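DyP-type peroxidase (Thermobifida cellulosilytica, PDB 4GS1) is a haem peroxidase of the dye-decolourising family, which probably uses hydrogen peroxide to oxidise dyes and other reducing substrates. Local coordinates at residues Y322-G327 against V333-L338; N201-I206 against D252-L257; A136-R141 against V243-R248. All blocks are in the same frame, centred on the assembly; numbering follows the deposited sequence.

Interaction 1. Residues Y322-G327 against V333-L338. With HEM (protoporphyrin IX containing Fe), chain F.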
# COMPACT_ATOMS: atom_id res chain seq x y z
N TYR B 322 -6.29 -10.61 -0.11
CA TYR B 322 -5.28 -9.68 -0.61
C TYR B 322 -4.05 -9.78 0.28
O TYR B 322 -4.15 -10.18 1.44
CB TYR B 322 -5.81 -8.23 -0.62
CG TYR B 322 -6.77 -7.98 -1.77
CD1 TYR B 322 -6.36 -7.31 -2.91
CD2 TYR B 322 -8.08 -8.45 -1.72
CE1 TYR B 322 -7.23 -7.11 -3.98
CE2 TYR B 322 -8.95 -8.27 -2.79
CZ TYR B 322 -8.51 -7.59 -3.91
OH TYR B 322 -9.38 -7.40 -4.98
N ASN B 323 -2.90 -9.40 -0.26
CA ASN B 323 -1.69 -9.33 0.56
C ASN B 323 -1.63 -8.01 1.30
O ASN B 323 -2.06 -6.99 0.76
CB ASN B 323 -0.46 -9.47 -0.34
CG ASN B 323 -0.53 -10.71 -1.19
OD1 ASN B 323 -0.77 -11.79 -0.68
ND2 ASN B 323 -0.37 -10.55 -2.50
N TYR B 324 -1.11 -8.00 2.53
CA TYR B 324 -0.88 -6.71 3.18
C TYR B 324 0.57 -6.58 3.64
O TYR B 324 1.21 -7.56 4.01
CB TYR B 324 -1.87 -6.42 4.32
CG TYR B 324 -1.67 -7.22 5.59
CD1 TYR B 324 -0.83 -6.76 6.60
CD2 TYR B 324 -2.36 -8.41 5.79
CE1 TYR B 324 -0.65 -7.49 7.78
CE2 TYR B 324 -2.19 -9.14 6.95
CZ TYR B 324 -1.35 -8.67 7.94
OH TYR B 324 -1.20 -9.41 9.10
N ASP B 325 1.07 -5.35 3.60
CA ASP B 325 2.43 -5.07 4.03
C ASP B 325 2.37 -3.80 4.87
O ASP B 325 2.15 -2.70 4.34
CB ASP B 325 3.33 -4.85 2.81
CG ASP B 325 4.79 -4.71 3.18
OD1 ASP B 325 5.10 -4.35 4.34
OD2 ASP B 325 5.65 -4.95 2.31
N GLU B 326 2.56 -3.97 6.17
CA GLU B 326 2.57 -2.85 7.08
C GLU B 326 3.94 -2.69 7.73
O GLU B 326 4.07 -2.20 8.85
CB GLU B 326 1.46 -3.01 8.12
CG GLU B 326 0.06 -2.76 7.53
CD GLU B 326 -0.03 -1.40 6.86
OE1 GLU B 326 0.62 -0.47 7.35
OE2 GLU B 326 -0.73 -1.26 5.83
N GLY B 327 4.98 -3.09 6.99
CA GLY B 327 6.35 -2.85 7.42
C GLY B 327 6.79 -3.72 8.58
O GLY B 327 6.67 -4.95 8.53
N VAL B 333 9.86 -7.11 14.18
CA VAL B 333 9.16 -8.22 13.51
C VAL B 333 8.27 -7.72 12.37
O VAL B 333 7.57 -6.71 12.49
CB VAL B 333 8.35 -9.13 14.48
CG1 VAL B 333 6.99 -8.52 14.83
CG2 VAL B 333 8.14 -10.51 13.85
N ARG B 334 8.33 -8.45 11.26
CA ARG B 334 7.58 -8.12 10.06
C ARG B 334 6.08 -8.10 10.33
O ARG B 334 5.53 -9.04 10.90
CB ARG B 334 7.89 -9.16 8.99
CG ARG B 334 7.43 -8.81 7.59
CD ARG B 334 8.41 -7.84 6.95
NE ARG B 334 8.21 -7.76 5.51
CZ ARG B 334 7.50 -6.82 4.90
NH1 ARG B 334 6.92 -5.85 5.62
NH2 ARG B 334 7.36 -6.84 3.59
N ASP B 335 5.43 -7.01 9.93
CA ASP B 335 3.98 -6.93 10.01
C ASP B 335 3.45 -7.00 8.59
O ASP B 335 3.18 -5.96 7.96
CB ASP B 335 3.55 -5.62 10.66
CG ASP B 335 2.09 -5.61 11.06
OD1 ASP B 335 1.37 -6.58 10.72
OD2 ASP B 335 1.66 -4.64 11.71
N ALA B 336 3.33 -8.22 8.07
CA ALA B 336 2.82 -8.44 6.73
C ALA B 336 2.10 -9.78 6.73
O ALA B 336 2.32 -10.61 7.60
CB ALA B 336 3.96 -8.45 5.70
N GLY B 337 1.21 -9.99 5.77
CA GLY B 337 0.47 -11.24 5.77
C GLY B 337 -0.65 -11.30 4.76
O GLY B 337 -0.57 -10.71 3.67
N LEU B 338 -1.70 -12.01 5.12
CA LEU B 338 -2.85 -12.19 4.25
C LEU B 338 -4.07 -11.51 4.85
O LEU B 338 -4.43 -11.78 5.99
CB LEU B 338 -3.14 -13.68 4.06
CG LEU B 338 -4.33 -14.07 3.19
CD1 LEU B 338 -4.09 -13.64 1.74
CD2 LEU B 338 -4.54 -15.58 3.27
CHA HEM F . -6.37 -23.60 0.14
CHB HEM F . -2.98 -20.55 1.77
CHC HEM F . -5.76 -19.43 5.59
CHD HEM F . -9.34 -22.15 3.76
C1A HEM F . -5.21 -22.89 0.27
C2A HEM F . -4.08 -22.98 -0.62
C3A HEM F . -3.15 -22.14 -0.16
C4A HEM F . -3.66 -21.49 1.01
CMA HEM F . -1.75 -21.88 -0.78
CAA HEM F . -4.02 -23.91 -1.86
CBA HEM F . -4.46 -23.19 -3.15
CGA HEM F . -5.94 -22.92 -3.18
O1A HEM F . -6.73 -23.88 -3.43
O2A HEM F . -6.33 -21.74 -2.98
C1B HEM F . -3.43 -20.01 2.95
C2B HEM F . -2.66 -19.11 3.79
C3B HEM F . -3.42 -18.81 4.86
C4B HEM F . -4.69 -19.48 4.72
CMB HEM F . -1.22 -18.68 3.46
CAB HEM F . -3.09 -17.88 6.06
CBB HEM F . -2.17 -16.90 5.99
C1C HEM F . -6.97 -20.07 5.43
C2C HEM F . -8.11 -20.02 6.34
C3C HEM F . -9.10 -20.77 5.82
C4C HEM F . -8.61 -21.33 4.58
CMC HEM F . -8.13 -19.20 7.64
CAC HEM F . -10.53 -21.08 6.34
CBC HEM F . -10.91 -20.98 7.62
C1D HEM F . -8.87 -22.76 2.62
C2D HEM F . -9.67 -23.61 1.77
C3D HEM F . -8.75 -24.06 0.66
C4D HEM F . -7.48 -23.44 0.92
CMD HEM F . -11.16 -24.00 1.94
CAD HEM F . -9.12 -24.99 -0.52
CBD HEM F . -9.08 -26.45 -0.06
CGD HEM F . -9.50 -27.31 -1.23
O1D HEM F . -8.60 -27.81 -1.96
O2D HEM F . -10.72 -27.49 -1.45
NA HEM F . -4.94 -21.97 1.27
NB HEM F . -4.66 -20.22 3.54
NC HEM F . -7.31 -20.90 4.36
ND HEM F . -7.58 -22.68 2.09
FE HEM F . -6.10 -21.53 2.87
O HOH W 1 0.01 -12.77 1.65
O HOH W 2 -0.72 -8.00 11.33
O HOH W 3 3.56 -1.96 11.63

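Interaction 2. Residues N201-I206 against D252-L257. With HEM (protoporphyrin IX containing Fe), chain F.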
# COMPACT_ATOMS: atom_id res chain seq x y z
N ASN B 201 0.44 -15.30 -2.93
CA ASN B 201 0.54 -14.57 -1.66
C ASN B 201 2.00 -14.33 -1.26
O ASN B 201 2.91 -14.68 -2.00
CB ASN B 201 -0.26 -15.30 -0.56
CG ASN B 201 0.31 -16.68 -0.24
OD1 ASN B 201 1.52 -16.91 -0.35
ND2 ASN B 201 -0.57 -17.59 0.18
N LEU B 202 2.22 -13.71 -0.09
CA LEU B 202 3.58 -13.33 0.29
C LEU B 202 4.46 -14.51 0.72
O LEU B 202 5.68 -14.35 0.88
CB LEU B 202 3.56 -12.24 1.38
CG LEU B 202 3.01 -10.90 0.91
CD1 LEU B 202 2.93 -9.93 2.09
CD2 LEU B 202 3.88 -10.31 -0.18
N MET B 203 3.86 -15.68 0.90
CA MET B 203 4.63 -16.90 1.16
C MET B 203 5.05 -17.55 -0.15
O MET B 203 5.74 -18.58 -0.16
CB MET B 203 3.82 -17.89 1.99
CG MET B 203 3.91 -17.67 3.49
SD MET B 203 2.76 -18.73 4.37
CE MET B 203 3.36 -18.52 6.05
N GLY B 204 4.63 -16.95 -1.27
CA GLY B 204 4.99 -17.45 -2.58
C GLY B 204 3.97 -18.39 -3.21
O GLY B 204 4.14 -18.82 -4.36
N GLN B 205 2.90 -18.70 -2.48
CA GLN B 205 1.95 -19.71 -2.93
C GLN B 205 0.89 -19.17 -3.86
O GLN B 205 0.33 -18.11 -3.62
CB GLN B 205 1.26 -20.32 -1.70
CG GLN B 205 2.24 -20.89 -0.69
CD GLN B 205 1.80 -20.72 0.75
OE1 GLN B 205 0.82 -20.04 1.04
NE2 GLN B 205 2.53 -21.34 1.67
N ILE B 206 0.56 -19.93 -4.90
CA ILE B 206 -0.65 -19.66 -5.67
C ILE B 206 -1.84 -19.82 -4.71
O ILE B 206 -1.92 -20.79 -3.96
CB ILE B 206 -0.75 -20.65 -6.84
CG1 ILE B 206 0.33 -20.32 -7.89
CG2 ILE B 206 -2.12 -20.60 -7.49
CD1 ILE B 206 0.54 -21.43 -8.91
N ASP B 252 9.90 -14.78 8.80
CA ASP B 252 11.24 -15.11 9.27
C ASP B 252 11.35 -16.62 9.51
O ASP B 252 12.30 -17.27 9.07
CB ASP B 252 11.53 -14.35 10.57
CG ASP B 252 13.01 -14.21 10.85
OD1 ASP B 252 13.57 -15.12 11.49
OD2 ASP B 252 13.60 -13.18 10.46
N GLU B 253 10.36 -17.18 10.19
CA GLU B 253 10.31 -18.61 10.42
C GLU B 253 10.12 -19.39 9.12
O GLU B 253 10.72 -20.44 8.91
CB GLU B 253 9.18 -18.96 11.39
CG GLU B 253 9.24 -18.23 12.74
CD GLU B 253 10.27 -18.83 13.66
OE1 GLU B 253 10.22 -18.55 14.88
OE2 GLU B 253 11.14 -19.58 13.16
N TRP B 254 9.24 -18.88 8.27
CA TRP B 254 8.92 -19.51 6.99
C TRP B 254 10.16 -19.64 6.11
O TRP B 254 10.39 -20.69 5.49
CB TRP B 254 7.85 -18.68 6.29
CG TRP B 254 7.38 -19.23 4.97
CD1 TRP B 254 7.60 -18.69 3.73
CD2 TRP B 254 6.58 -20.39 4.78
NE1 TRP B 254 6.98 -19.47 2.77
CE2 TRP B 254 6.36 -20.53 3.39
CE3 TRP B 254 6.04 -21.35 5.64
CZ2 TRP B 254 5.61 -21.57 2.85
CZ3 TRP B 254 5.29 -22.39 5.10
CH2 TRP B 254 5.08 -22.49 3.72
N ARG B 255 10.97 -18.59 6.07
CA ARG B 255 12.19 -18.62 5.24
C ARG B 255 13.22 -19.67 5.68
O ARG B 255 14.06 -20.08 4.87
CB ARG B 255 12.83 -17.22 5.15
CG ARG B 255 12.17 -16.32 4.11
CD ARG B 255 12.95 -15.02 3.92
NE ARG B 255 13.09 -14.29 5.18
CZ ARG B 255 12.24 -13.37 5.62
NH1 ARG B 255 12.45 -12.77 6.78
NH2 ARG B 255 11.17 -13.06 4.89
N ARG B 256 13.17 -20.10 6.94
CA ARG B 256 14.08 -21.14 7.42
C ARG B 256 13.82 -22.50 6.76
O ARG B 256 14.72 -23.33 6.67
CB ARG B 256 13.96 -21.31 8.93
CG ARG B 256 14.33 -20.09 9.76
CD ARG B 256 14.07 -20.38 11.24
NE ARG B 256 14.88 -21.51 11.72
CZ ARG B 256 15.73 -21.43 12.74
NH1 ARG B 256 15.88 -20.29 13.40
NH2 ARG B 256 16.42 -22.50 13.10
N LEU B 257 12.59 -22.73 6.32
CA LEU B 257 12.23 -24.00 5.69
C LEU B 257 12.76 -24.09 4.26
O LEU B 257 12.69 -23.12 3.51
CB LEU B 257 10.70 -24.15 5.63
CG LEU B 257 9.90 -24.38 6.92
CD1 LEU B 257 8.42 -24.57 6.58
CD2 LEU B 257 10.43 -25.59 7.68
CHA HEM F . -6.37 -23.60 0.14
CHB HEM F . -2.98 -20.55 1.77
CHC HEM F . -5.76 -19.43 5.59
CHD HEM F . -9.34 -22.15 3.76
C1A HEM F . -5.21 -22.89 0.27
C2A HEM F . -4.08 -22.98 -0.62
C3A HEM F . -3.15 -22.14 -0.16
C4A HEM F . -3.66 -21.49 1.01
CMA HEM F . -1.75 -21.88 -0.78
CAA HEM F . -4.02 -23.91 -1.86
CBA HEM F . -4.46 -23.19 -3.15
CGA HEM F . -5.94 -22.92 -3.18
O1A HEM F . -6.73 -23.88 -3.43
O2A HEM F . -6.33 -21.74 -2.98
C1B HEM F . -3.43 -20.01 2.95
C2B HEM F . -2.66 -19.11 3.79
C3B HEM F . -3.42 -18.81 4.86
C4B HEM F . -4.69 -19.48 4.72
CMB HEM F . -1.22 -18.68 3.46
CAB HEM F . -3.09 -17.88 6.06
CBB HEM F . -2.17 -16.90 5.99
C1C HEM F . -6.97 -20.07 5.43
C2C HEM F . -8.11 -20.02 6.34
C3C HEM F . -9.10 -20.77 5.82
C4C HEM F . -8.61 -21.33 4.58
CMC HEM F . -8.13 -19.20 7.64
CAC HEM F . -10.53 -21.08 6.34
CBC HEM F . -10.91 -20.98 7.62
C1D HEM F . -8.87 -22.76 2.62
C2D HEM F . -9.67 -23.61 1.77
C3D HEM F . -8.75 -24.06 0.66
C4D HEM F . -7.48 -23.44 0.92
CMD HEM F . -11.16 -24.00 1.94
CAD HEM F . -9.12 -24.99 -0.52
CBD HEM F . -9.08 -26.45 -0.06
CGD HEM F . -9.50 -27.31 -1.23
O1D HEM F . -8.60 -27.81 -1.96
O2D HEM F . -10.72 -27.49 -1.45
NA HEM F . -4.94 -21.97 1.27
NB HEM F . -4.66 -20.22 3.54
NC HEM F . -7.31 -20.90 4.36
ND HEM F . -7.58 -22.68 2.09
FE HEM F . -6.10 -21.53 2.87

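Interaction 3. Residues A136-R141 against V243-R248. With HEM (protoporphyrin IX containing Fe), chain F.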
# COMPACT_ATOMS: atom_id res chain seq x y z
N ALA B 136 -8.69 -21.57 19.50
CA ALA B 136 -7.52 -21.68 20.38
C ALA B 136 -6.27 -20.94 19.87
O ALA B 136 -5.45 -20.47 20.66
CB ALA B 136 -7.20 -23.15 20.64
N THR B 137 -6.15 -20.82 18.56
CA THR B 137 -5.00 -20.16 17.95
C THR B 137 -5.17 -18.64 17.84
O THR B 137 -4.23 -17.96 17.41
CB THR B 137 -4.74 -20.71 16.54
OG1 THR B 137 -5.94 -20.64 15.78
CG2 THR B 137 -4.26 -22.17 16.59
N ASP B 138 -6.34 -18.12 18.19
CA ASP B 138 -6.60 -16.67 18.03
C ASP B 138 -5.55 -15.85 18.77
O ASP B 138 -5.15 -16.19 19.88
CB ASP B 138 -7.96 -16.28 18.62
CG ASP B 138 -9.14 -16.66 17.74
OD1 ASP B 138 -8.94 -17.10 16.59
OD2 ASP B 138 -10.29 -16.51 18.22
N ASP B 139 -5.12 -14.75 18.15
CA ASP B 139 -4.30 -13.75 18.84
C ASP B 139 -4.85 -12.37 18.49
O ASP B 139 -4.12 -11.49 18.02
CB ASP B 139 -2.83 -13.87 18.40
CG ASP B 139 -1.88 -13.12 19.31
OD1 ASP B 139 -2.22 -12.86 20.49
OD2 ASP B 139 -0.76 -12.79 18.85
N LEU B 140 -6.14 -12.19 18.73
CA LEU B 140 -6.87 -11.03 18.24
C LEU B 140 -6.66 -9.74 19.05
O LEU B 140 -6.62 -9.76 20.29
CB LEU B 140 -8.37 -11.35 18.18
CG LEU B 140 -8.75 -12.52 17.26
CD1 LEU B 140 -10.23 -12.84 17.39
CD2 LEU B 140 -8.43 -12.18 15.82
N ARG B 141 -6.52 -8.63 18.33
CA ARG B 141 -6.55 -7.29 18.93
C ARG B 141 -7.99 -6.81 18.85
O ARG B 141 -8.53 -6.68 17.76
CB ARG B 141 -5.68 -6.31 18.13
CG ARG B 141 -4.17 -6.37 18.38
CD ARG B 141 -3.54 -7.64 17.86
NE ARG B 141 -2.08 -7.55 17.86
CZ ARG B 141 -1.28 -8.57 18.16
NH1 ARG B 141 -1.80 -9.74 18.49
NH2 ARG B 141 0.04 -8.41 18.13
N VAL B 243 -16.46 -13.16 5.98
CA VAL B 243 -15.57 -13.26 7.13
C VAL B 243 -14.22 -12.68 6.75
O VAL B 243 -13.58 -13.14 5.80
CB VAL B 243 -15.38 -14.72 7.58
CG1 VAL B 243 -14.28 -14.79 8.65
CG2 VAL B 243 -16.69 -15.27 8.13
N VAL B 244 -13.79 -11.66 7.49
CA VAL B 244 -12.46 -11.08 7.31
C VAL B 244 -11.54 -11.57 8.41
O VAL B 244 -11.91 -11.55 9.59
CB VAL B 244 -12.51 -9.55 7.43
CG1 VAL B 244 -11.12 -8.96 7.24
CG2 VAL B 244 -13.48 -8.96 6.44
N ARG B 245 -10.34 -12.01 8.04
CA ARG B 245 -9.29 -12.28 9.03
C ARG B 245 -8.00 -11.60 8.62
O ARG B 245 -7.53 -11.77 7.50
CB ARG B 245 -9.06 -13.80 9.21
CG ARG B 245 -10.33 -14.59 9.56
CD ARG B 245 -10.73 -14.43 11.03
NE ARG B 245 -9.94 -15.31 11.91
CZ ARG B 245 -10.33 -15.72 13.12
NH1 ARG B 245 -11.50 -15.32 13.61
NH2 ARG B 245 -9.55 -16.53 13.83
N ARG B 246 -7.43 -10.82 9.53
CA ARG B 246 -6.10 -10.27 9.33
C ARG B 246 -5.08 -11.28 9.85
O ARG B 246 -4.99 -11.50 11.06
CB ARG B 246 -5.96 -8.92 10.06
CG ARG B 246 -4.58 -8.29 9.95
CD ARG B 246 -4.50 -6.95 10.69
NE ARG B 246 -3.15 -6.42 10.66
CZ ARG B 246 -2.85 -5.12 10.71
NH1 ARG B 246 -3.81 -4.21 10.78
NH2 ARG B 246 -1.58 -4.75 10.67
N ILE B 247 -4.36 -11.94 8.93
CA ILE B 247 -3.50 -13.05 9.32
C ILE B 247 -2.05 -12.71 9.05
O ILE B 247 -1.61 -12.67 7.90
CB ILE B 247 -3.87 -14.36 8.58
CG1 ILE B 247 -5.36 -14.68 8.72
CG2 ILE B 247 -3.04 -15.54 9.13
CD1 ILE B 247 -5.78 -15.93 7.90
N ARG B 248 -1.30 -12.45 10.12
CA ARG B 248 0.12 -12.15 10.00
C ARG B 248 0.89 -13.41 9.64
O ARG B 248 0.63 -14.49 10.20
CB ARG B 248 0.67 -11.58 11.32
CG ARG B 248 2.15 -11.19 11.26
CD ARG B 248 2.58 -10.33 12.47
NE ARG B 248 2.41 -11.02 13.75
CZ ARG B 248 3.32 -11.82 14.32
NH1 ARG B 248 4.48 -12.06 13.72
NH2 ARG B 248 3.07 -12.38 15.49
CHA HEM F . -6.37 -23.60 0.14
CHB HEM F . -2.98 -20.55 1.77
CHC HEM F . -5.76 -19.43 5.59
CHD HEM F . -9.34 -22.15 3.76
C1A HEM F . -5.21 -22.89 0.27
C2A HEM F . -4.08 -22.98 -0.62
C3A HEM F . -3.15 -22.14 -0.16
C4A HEM F . -3.66 -21.49 1.01
CMA HEM F . -1.75 -21.88 -0.78
CAA HEM F . -4.02 -23.91 -1.86
CBA HEM F . -4.46 -23.19 -3.15
CGA HEM F . -5.94 -22.92 -3.18
O1A HEM F . -6.73 -23.88 -3.43
O2A HEM F . -6.33 -21.74 -2.98
C1B HEM F . -3.43 -20.01 2.95
C2B HEM F . -2.66 -19.11 3.79
C3B HEM F . -3.42 -18.81 4.86
C4B HEM F . -4.69 -19.48 4.72
CMB HEM F . -1.22 -18.68 3.46
CAB HEM F . -3.09 -17.88 6.06
CBB HEM F . -2.17 -16.90 5.99
C1C HEM F . -6.97 -20.07 5.43
C2C HEM F . -8.11 -20.02 6.34
C3C HEM F . -9.10 -20.77 5.82
C4C HEM F . -8.61 -21.33 4.58
CMC HEM F . -8.13 -19.20 7.64
CAC HEM F . -10.53 -21.08 6.34
CBC HEM F . -10.91 -20.98 7.62
C1D HEM F . -8.87 -22.76 2.62
C2D HEM F . -9.67 -23.61 1.77
C3D HEM F . -8.75 -24.06 0.66
C4D HEM F . -7.48 -23.44 0.92
CMD HEM F . -11.16 -24.00 1.94
CAD HEM F . -9.12 -24.99 -0.52
CBD HEM F . -9.08 -26.45 -0.06
CGD HEM F . -9.50 -27.31 -1.23
O1D HEM F . -8.60 -27.81 -1.96
O2D HEM F . -10.72 -27.49 -1.45
NA HEM F . -4.94 -21.97 1.27
NB HEM F . -4.66 -20.22 3.54
NC HEM F . -7.31 -20.90 4.36
ND HEM F . -7.58 -22.68 2.09
FE HEM F . -6.10 -21.53 2.87
O HOH W 4 -12.25 -15.93 16.43
O HOH W 5 0.70 -11.97 16.91

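Interaction 1. Residues Y322-G327 against V333-L338
The antiparallel hairpin formed by strands 318-328 and 334-344 pairs Tyr-324 with Gly-337 as a hydrogen-bonded pair, each backbone N giving a 3.0 Å bond to the other residue's O. Over this rung the Tyr-324 ring lies back across the partner strand. CG sits between the backbone N and the carbonyl carbon (chi1 73°), which brings one ring face over Gly-337, whose CA makes a CH-pi contact 4.0 Å from the ring centroid. Glycine suits the spot, since a CB there would crowd the tyrosine hydroxyl. One water takes a bond from Tyr-324 OH and donates to Asp-335 OD1. Further on, Glu-326 and Gly-327 both face Asp-335, a classic beta bulge in strand 318-328 of the C-terminal ferredoxin-like sheet: Glu-326 N reaches Asp-335 O at 2.7 Å, and Asp-335 N reaches Gly-327 O. Beside the bulge Arg-334 grips Asp-325 end-on, NH1 to OD1 at 2.7 Å and NH2 to OD2 at 2.9 Å, both from above the carboxylate plane. NH1 also meets Gly-327 O, on the face of that carbonyl opposite Asp-335 N. Asp-325 OD1 takes a second bond, from Gly-327 N, closing an Asx turn. Arg-334 NH2 has a further salt bridge to Asp-166 of the second subunit. At the haem end Leu-338 CD2 approaches HEM C3B at 3.8 Å.

Interaction 2. Residues N201-I206 against D252-L257
Trp-254 and Met-203 carry most of this contact, and Gln-205 completes it. The thioether chain of Met-203 runs over one face of the indole: CG stands 3.7 Å from the centroid of the five-membered ring, nearly on its normal, and SD lies 4.1 Å from that of the six-membered ring, a Met-aromatic contact. Extension beyond CG (chi2 172°, chi3 168°) carries the chain from one ring to the other. The indole N-H meanwhile turns to the backbone, NE1 donating to Met-203 O at 3.3 Å on a lone pair in the carbonyl plane. Gln-205 brings NE2 to 3.3 Å from Trp-254 CZ2, its amide almost perpendicular to the ring. A leucine in place of Trp-254 would probably leave Met-203 O without this donor and the methionine sulfur without its aromatic face. The other end of the Gln-205 amide is fixed by Asn-201, whose ND2 gives OE1 a 2.9 Å bond. Asn-201 OD1 in turn receives Met-203 N and Gln-205 N from opposite faces of its plane. The bond from Met-203 N makes an Asx turn, which together with the type I beta turn from Asn-201 to Gly-204 shapes a loop of the haem pocket, in which Gln-205 OE1 lies 3.4 Å from HEM CMB.

Interaction 3. Residues A136-R141 against V243-R248
Strand 240-249, an inner strand of the antiparallel sheet in the C-terminal ferredoxin-like half, meets the loop 136-141 of the N-terminal family region through a salt bridge between Arg-245 and Asp-138. Arg-245 NH2 donates to Asp-138 OD1 at 2.9 Å. The bond is bent, with 136° at the hydrogen, and it arrives on the syn side of the oxygen but 32° out of the carboxylate plane. The two side chains cross at about a right angle and their flat ends are turned 55° against each other, which fits a grip by a single nitrogen. A water closes the other side: it donates to Asp-138 OD2 at 2.7 Å and accepts from Arg-245 NH1 at the edge of the guanidinium. Both carboxylate oxygens are thereby tied to the arginine, one directly and one through the water.

The arginine chain folds back at chi2 and chi3 to bring its head to the loop. Outside the two segments NE bonds to His-371 ND1 and NH1 to Ser-374 OG, both on the neighbouring strand 369-379, so the guanidinium joins loop, water and sheet, which probably fixes its rotation. Asp-138 OD2 also accepts from the backbone N of Phe-135.

A second, looser link lies further along the strand. Arg-141 NH1 bonds to Asp-139 O at 2.9 Å and more weakly to Asp-139 OD2, keeping that carboxylate beside its own loop. Arg-248 NE is salt-bridged to Glu-372. Asp-139 and Arg-248 do not touch, and a water spans them instead, donating a hydrogen bond to Asp-139 OD2 at 2.6 Å and accepting one from Arg-248 NH2 at 2.8 Å.

In the fold
Interactions 1 and 3 share one antiparallel sheet, in which strands 334-344 and 240-249 are neighbours: Leu-338 N lies 2.9 Å from Ile-247 O, a probable hydrogen bond, and the centres of the two contacts are about 13 Å apart. Interaction 2 follows strand 240-249 directly through helix 251-256, while its loop packs on the hairpin of interaction 1, with Asn-323 OD1 3.2 Å from Asn-201 CA. All three border the haem: besides Leu-338 and the loop 201-206, Ile-247 CG2 comes to 3.5 Å from HEM CBB. Leu-338 also lines the site of a bound oxygen molecule together with Asp-207 and Arg-319, and Asp-207 accepts a hydrogen bond from Asn-201 of interaction 2.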